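Local coordinates for protein pullulanase (Bacillus acidopullulyticus, PDB 2WAN) that hydrolyses the alpha-1,6-glucosidic linkages of pullulan and of branched starch polysaccharides, at residues D760-P774 / Y816-F830. Sequence-based numbering, arbitrary orientation.
Sequences DELAHAVVFTSQGVP and YFSSMIHLRNQHPAF
Arg-824 reaches from helix 816-826 to the C-terminal end of helix 760-769, where its NH1 donates to Phe-768 O at 2.8 Å and to Ser-770 O at 2.9 Å. Both carbonyls are met from above their planes. This is the last alpha-helix to beta-strand turn of the catalytic (beta/alpha)8 barrel, leading into strand 773-777, and a long cationic side chain suits it: with CG anti to the backbone N (chi1 -169°) and the chain extended as far as NE, the guanidinium gets in among carbonyls at the helix end. The puckered ring of Pro-774 covers one guanidinium face, Pro-774 CG lying 3.5 Å from Arg-824 NE. Farther along, Gln-771, bent at chi2, gives NE2 to a lone pair of Ala-829 O, while its OE1 accepts from Met-832 N.

The two helices run nearly parallel, 13° apart, and between them Phe-817 is a knob among Asp-760, Glu-761, His-764 and Phe-768. The edge of Phe-768 points toward the Phe-817 face in an offset edge-to-face pair, planes at 77°, and Ile-821 CG1 sits over the centre of the Phe-768 ring. Flexible Met-820 folds its CE onto small Ala-765, 3.7 Å from CB. At the far end the Glu-761 carboxylate stacks on Tyr-816, CD 3.8 Å from ring atom CG.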
loop_
_atom_site.group_PDB
_atom_site.type_symbol
_atom_site.label_atom_id
_atom_site.label_comp_id
_atom_site.label_asym_id
_atom_site.label_seq_id
_atom_site.Cartn_x
_atom_site.Cartn_y
_atom_site.Cartn_z
ATOM N N ASP A 760 9.436 16.657 -22.220
ATOM C CA ASP A 760 9.522 16.501 -20.763
ATOM C C ASP A 760 8.587 17.534 -20.102
ATOM O O ASP A 760 7.747 17.189 -19.254
ATOM C CB ASP A 760 10.994 16.710 -20.332
ATOM C CG ASP A 760 11.234 16.419 -18.842
ATOM O OD1 ASP A 760 10.485 16.933 -17.982
ATOM O OD2 ASP A 760 12.196 15.670 -18.544
ATOM N N GLU A 761 8.717 18.793 -20.508
ATOM C CA GLU A 761 7.850 19.855 -20.008
ATOM C C GLU A 761 6.375 19.582 -20.274
ATOM O O GLU A 761 5.541 19.819 -19.402
ATOM C CB GLU A 761 8.251 21.199 -20.601
ATOM C CG GLU A 761 9.581 21.723 -20.002
ATOM C CD GLU A 761 10.142 22.950 -20.693
ATOM O OE1 GLU A 761 9.904 23.129 -21.909
ATOM O OE2 GLU A 761 10.854 23.737 -20.011
ATOM N N LEU A 762 6.054 19.104 -21.478
ATOM C CA LEU A 762 4.659 18.761 -21.822
ATOM C C LEU A 762 4.055 17.664 -20.945
ATOM O O LEU A 762 2.919 17.803 -20.488
ATOM C CB LEU A 762 4.534 18.379 -23.306
ATOM C CG LEU A 762 3.134 17.964 -23.785
ATOM C CD1 LEU A 762 2.076 19.026 -23.519
ATOM C CD2 LEU A 762 3.215 17.713 -25.297
ATOM N N ALA A 763 4.811 16.599 -20.691
ATOM C CA ALA A 763 4.326 15.518 -19.836
ATOM C C ALA A 763 3.972 16.060 -18.451
ATOM O O ALA A 763 2.891 15.763 -17.911
ATOM C CB ALA A 763 5.371 14.431 -19.729
ATOM N N HIS A 764 4.867 16.870 -17.898
ATOM C CA HIS A 764 4.594 17.479 -16.586
ATOM C C HIS A 764 3.461 18.524 -16.661
ATOM O O HIS A 764 2.693 18.642 -15.709
ATOM C CB HIS A 764 5.880 18.040 -15.935
ATOM C CG HIS A 764 6.863 16.970 -15.549
ATOM N ND1 HIS A 764 6.869 16.354 -14.313
ATOM C CD2 HIS A 764 7.872 16.405 -16.252
ATOM C CE1 HIS A 764 7.839 15.452 -14.273
ATOM N NE2 HIS A 764 8.459 15.463 -15.441
ATOM N N ALA A 765 3.322 19.235 -17.785
ATOM C CA ALA A 765 2.226 20.209 -17.931
ATOM C C ALA A 765 0.864 19.523 -17.814
ATOM O O ALA A 765 -0.046 20.055 -17.190
ATOM C CB ALA A 765 2.321 20.971 -19.259
ATOM N N VAL A 766 0.735 18.336 -18.412
ATOM C CA VAL A 766 -0.483 17.545 -18.263
ATOM C C VAL A 766 -0.727 17.230 -16.783
ATOM O O VAL A 766 -1.837 17.414 -16.280
ATOM C CB VAL A 766 -0.462 16.240 -19.116
ATOM C CG1 VAL A 766 -1.749 15.431 -18.902
ATOM C CG2 VAL A 766 -0.309 16.575 -20.612
ATOM N N VAL A 767 0.301 16.746 -16.091
ATOM C CA VAL A 767 0.163 16.444 -14.663
ATOM C C VAL A 767 -0.310 17.681 -13.875
ATOM O O VAL A 767 -1.238 17.596 -13.053
ATOM C CB VAL A 767 1.457 15.849 -14.068
ATOM C CG1 VAL A 767 1.330 15.712 -12.519
ATOM C CG2 VAL A 767 1.758 14.490 -14.694
ATOM N N PHE A 768 0.295 18.837 -14.147
ATOM C CA PHE A 768 -0.003 20.047 -13.373
ATOM C C PHE A 768 -1.339 20.706 -13.728
ATOM O O PHE A 768 -1.852 21.531 -12.940
ATOM C CB PHE A 768 1.124 21.079 -13.527
ATOM C CG PHE A 768 2.475 20.611 -13.007
ATOM C CD1 PHE A 768 2.578 19.907 -11.802
ATOM C CD2 PHE A 768 3.631 20.917 -13.708
ATOM C CE1 PHE A 768 3.840 19.518 -11.303
ATOM C CE2 PHE A 768 4.890 20.529 -13.245
ATOM C CZ PHE A 768 4.996 19.840 -12.028
ATOM N N THR A 769 -1.906 20.375 -14.894
ATOM C CA THR A 769 -3.157 21.036 -15.317
ATOM C C THR A 769 -4.379 20.112 -15.327
ATOM O O THR A 769 -5.489 20.565 -15.667
ATOM C CB THR A 769 -3.020 21.756 -16.687
ATOM O OG1 THR A 769 -2.544 20.842 -17.682
ATOM C CG2 THR A 769 -2.066 22.939 -16.566
ATOM N N SER A 770 -4.174 18.848 -14.949
ATOM C CA SER A 770 -5.259 17.852 -14.855
ATOM C C SER A 770 -5.952 17.952 -13.494
ATOM O O SER A 770 -5.315 18.269 -12.475
ATOM C CB SER A 770 -4.701 16.442 -15.021
ATOM O OG SER A 770 -4.323 16.211 -16.378
ATOM N N GLN A 771 -7.251 17.666 -13.468
ATOM C CA GLN A 771 -7.939 17.488 -12.177
ATOM C C GLN A 771 -7.336 16.288 -11.440
ATOM O O GLN A 771 -6.937 15.304 -12.069
ATOM C CB GLN A 771 -9.447 17.269 -12.384
ATOM C CG GLN A 771 -10.138 18.374 -13.204
ATOM C CD GLN A 771 -10.116 19.729 -12.510
ATOM O OE1 GLN A 771 -10.363 19.827 -11.310
ATOM N NE2 GLN A 771 -9.821 20.782 -13.270
ATOM N N GLY A 772 -7.278 16.361 -10.108
ATOM C CA GLY A 772 -6.636 15.311 -9.325
ATOM C C GLY A 772 -5.485 15.853 -8.487
ATOM O O GLY A 772 -5.386 17.075 -8.247
ATOM N N VAL A 773 -4.640 14.936 -8.015
ATOM C CA VAL A 773 -3.518 15.306 -7.149
ATOM C C VAL A 773 -2.190 15.199 -7.892
ATOM O O VAL A 773 -1.726 14.093 -8.150
ATOM C CB VAL A 773 -3.441 14.434 -5.868
ATOM C CG1 VAL A 773 -2.354 14.999 -4.924
ATOM C CG2 VAL A 773 -4.821 14.382 -5.159
ATOM N N PRO A 774 -1.568 16.340 -8.233
ATOM C CA PRO A 774 -0.322 16.212 -8.998
ATOM C C PRO A 774 0.880 15.804 -8.137
ATOM O O PRO A 774 1.089 16.361 -7.052
ATOM C CB PRO A 774 -0.114 17.623 -9.554
ATOM C CG PRO A 774 -0.785 18.517 -8.536
ATOM C CD PRO A 774 -2.015 17.739 -8.136
ATOM N N TYR A 816 10.044 27.007 -16.054
ATOM C CA TYR A 816 8.807 26.525 -16.675
ATOM C C TYR A 816 7.990 25.695 -15.687
ATOM O O TYR A 816 6.782 25.917 -15.530
ATOM C CB TYR A 816 9.116 25.736 -17.949
ATOM C CG TYR A 816 7.873 25.364 -18.733
ATOM C CD1 TYR A 816 7.181 24.179 -18.471
ATOM C CD2 TYR A 816 7.407 26.193 -19.756
ATOM C CE1 TYR A 816 6.031 23.845 -19.177
ATOM C CE2 TYR A 816 6.268 25.868 -20.484
ATOM C CZ TYR A 816 5.589 24.688 -20.203
ATOM O OH TYR A 816 4.455 24.358 -20.906
ATOM N N PHE A 817 8.635 24.719 -15.044
ATOM C CA PHE A 817 7.963 23.942 -13.985
ATOM C C PHE A 817 7.382 24.861 -12.907
ATOM O O PHE A 817 6.221 24.715 -12.538
ATOM C CB PHE A 817 8.917 22.958 -13.318
ATOM C CG PHE A 817 9.083 21.639 -14.041
ATOM C CD1 PHE A 817 9.602 21.595 -15.347
ATOM C CD2 PHE A 817 8.820 20.439 -13.388
ATOM C CE1 PHE A 817 9.809 20.379 -15.994
ATOM C CE2 PHE A 817 9.044 19.207 -14.033
ATOM C CZ PHE A 817 9.538 19.190 -15.347
ATOM N N SER A 818 8.187 25.806 -12.417
ATOM C CA SER A 818 7.751 26.724 -11.362
ATOM C C SER A 818 6.543 27.530 -11.826
ATOM O O SER A 818 5.575 27.692 -11.080
ATOM C CB SER A 818 8.898 27.661 -10.949
ATOM O OG SER A 818 8.435 28.647 -10.027
ATOM N N SER A 819 6.569 27.997 -13.074
ATOM C CA SER A 819 5.477 28.833 -13.588
ATOM C C SER A 819 4.164 28.038 -13.674
ATOM O O SER A 819 3.097 28.576 -13.356
ATOM C CB SER A 819 5.837 29.417 -14.966
ATOM O OG SER A 819 6.875 30.386 -14.845
ATOM N N MET A 820 4.250 26.775 -14.103
ATOM C CA MET A 820 3.098 25.866 -14.145
ATOM C C MET A 820 2.549 25.581 -12.761
ATOM O O MET A 820 1.333 25.572 -12.554
ATOM C CB MET A 820 3.459 24.536 -14.819
ATOM C CG MET A 820 3.253 24.547 -16.309
ATOM S SD MET A 820 1.509 24.628 -16.849
ATOM C CE MET A 820 1.863 24.618 -18.619
ATOM N N ILE A 821 3.454 25.322 -11.819
ATOM C CA ILE A 821 3.039 24.995 -10.450
ATOM C C ILE A 821 2.353 26.207 -9.806
ATOM O O ILE A 821 1.266 26.073 -9.240
ATOM C CB ILE A 821 4.221 24.486 -9.628
ATOM C CG1 ILE A 821 4.619 23.099 -10.121
ATOM C CG2 ILE A 821 3.880 24.441 -8.100
ATOM C CD1 ILE A 821 6.064 22.722 -9.774
ATOM N N HIS A 822 2.958 27.387 -9.932
ATOM C CA HIS A 822 2.347 28.606 -9.380
ATOM C C HIS A 822 0.994 28.938 -10.011
ATOM O O HIS A 822 0.079 29.376 -9.316
ATOM C CB HIS A 822 3.307 29.794 -9.502
ATOM C CG HIS A 822 4.495 29.692 -8.590
ATOM N ND1 HIS A 822 4.564 30.335 -7.375
ATOM C CD2 HIS A 822 5.654 29.005 -8.715
ATOM C CE1 HIS A 822 5.727 30.071 -6.803
ATOM N NE2 HIS A 822 6.404 29.260 -7.593
ATOM N N LEU A 823 0.863 28.710 -11.314
ATOM C CA LEU A 823 -0.436 28.892 -11.981
ATOM C C LEU A 823 -1.534 28.007 -11.346
ATOM O O LEU A 823 -2.614 28.506 -11.003
ATOM C CB LEU A 823 -0.321 28.616 -13.487
ATOM C CG LEU A 823 -1.624 28.893 -14.272
ATOM C CD1 LEU A 823 -1.815 30.391 -14.503
ATOM C CD2 LEU A 823 -1.557 28.166 -15.594
ATOM N N ARG A 824 -1.269 26.711 -11.201
ATOM C CA ARG A 824 -2.191 25.807 -10.513
ATOM C C ARG A 824 -2.505 26.287 -9.091
ATOM O O ARG A 824 -3.689 26.256 -8.671
ATOM C CB ARG A 824 -1.643 24.372 -10.467
ATOM C CG ARG A 824 -2.697 23.370 -9.998
ATOM C CD ARG A 824 -2.091 21.993 -9.684
ATOM N NE ARG A 824 -3.125 21.056 -9.204
ATOM C CZ ARG A 824 -3.967 20.373 -9.989
ATOM N NH1 ARG A 824 -3.959 20.532 -11.309
ATOM N NH2 ARG A 824 -4.860 19.547 -9.443
ATOM N N ASN A 825 -1.469 26.718 -8.358
ATOM C CA ASN A 825 -1.671 27.158 -6.967
ATOM C C ASN A 825 -2.619 28.352 -6.904
ATOM O O ASN A 825 -3.353 28.513 -5.930
ATOM C CB ASN A 825 -0.353 27.545 -6.274
ATOM C CG ASN A 825 0.600 26.368 -6.060
ATOM O OD1 ASN A 825 0.237 25.184 -6.199
ATOM N ND2 ASN A 825 1.863 26.702 -5.714
ATOM N N GLN A 826 -2.581 29.190 -7.938
ATOM C CA GLN A 826 -3.357 30.436 -7.984
ATOM C C GLN A 826 -4.768 30.259 -8.516
ATOM O O GLN A 826 -5.616 31.146 -8.322
ATOM C CB GLN A 826 -2.629 31.469 -8.849
ATOM C CG GLN A 826 -1.403 32.098 -8.179
ATOM C CD GLN A 826 -1.762 32.887 -6.917
ATOM O OE1 GLN A 826 -0.982 32.944 -5.958
ATOM N NE2 GLN A 826 -2.947 33.504 -6.919
ATOM N N HIS A 827 -5.015 29.135 -9.195
ATOM C CA HIS A 827 -6.256 28.951 -9.936
ATOM C C HIS A 827 -6.978 27.690 -9.562
ATOM O O HIS A 827 -6.682 26.613 -10.099
ATOM C CB HIS A 827 -5.990 29.057 -11.451
ATOM C CG HIS A 827 -5.701 30.456 -11.857
ATOM N ND1 HIS A 827 -6.691 31.410 -11.965
ATOM C CD2 HIS A 827 -4.526 31.101 -12.054
ATOM C CE1 HIS A 827 -6.139 32.572 -12.252
ATOM N NE2 HIS A 827 -4.827 32.415 -12.308
ATOM N N PRO A 828 -7.949 27.816 -8.629
ATOM C CA PRO A 828 -8.652 26.644 -8.111
ATOM C C PRO A 828 -9.549 25.901 -9.128
ATOM O O PRO A 828 -10.004 24.790 -8.842
ATOM C CB PRO A 828 -9.444 27.212 -6.909
ATOM C CG PRO A 828 -9.663 28.673 -7.239
ATOM C CD PRO A 828 -8.377 29.071 -7.979
ATOM N N ALA A 829 -9.770 26.475 -10.316
ATOM C CA ALA A 829 -10.468 25.758 -11.408
ATOM C C ALA A 829 -9.744 24.467 -11.780
ATOM O O ALA A 829 -10.371 23.494 -12.179
ATOM C CB ALA A 829 -10.582 26.648 -12.640
ATOM N N PHE A 830 -8.418 24.469 -11.637
ATOM C CA PHE A 830 -7.602 23.275 -11.857
ATOM C C PHE A 830 -7.733 22.220 -10.756
ATOM O O PHE A 830 -7.224 21.099 -10.906
ATOM C CB PHE A 830 -6.121 23.669 -11.979
ATOM C CG PHE A 830 -5.801 24.477 -13.220
ATOM C CD1 PHE A 830 -5.824 23.887 -14.479
ATOM C CD2 PHE A 830 -5.457 25.820 -13.104
ATOM C CE1 PHE A 830 -5.513 24.640 -15.625
ATOM C CE2 PHE A 830 -5.132 26.584 -14.235
ATOM C CZ PHE A 830 -5.172 25.987 -15.504
#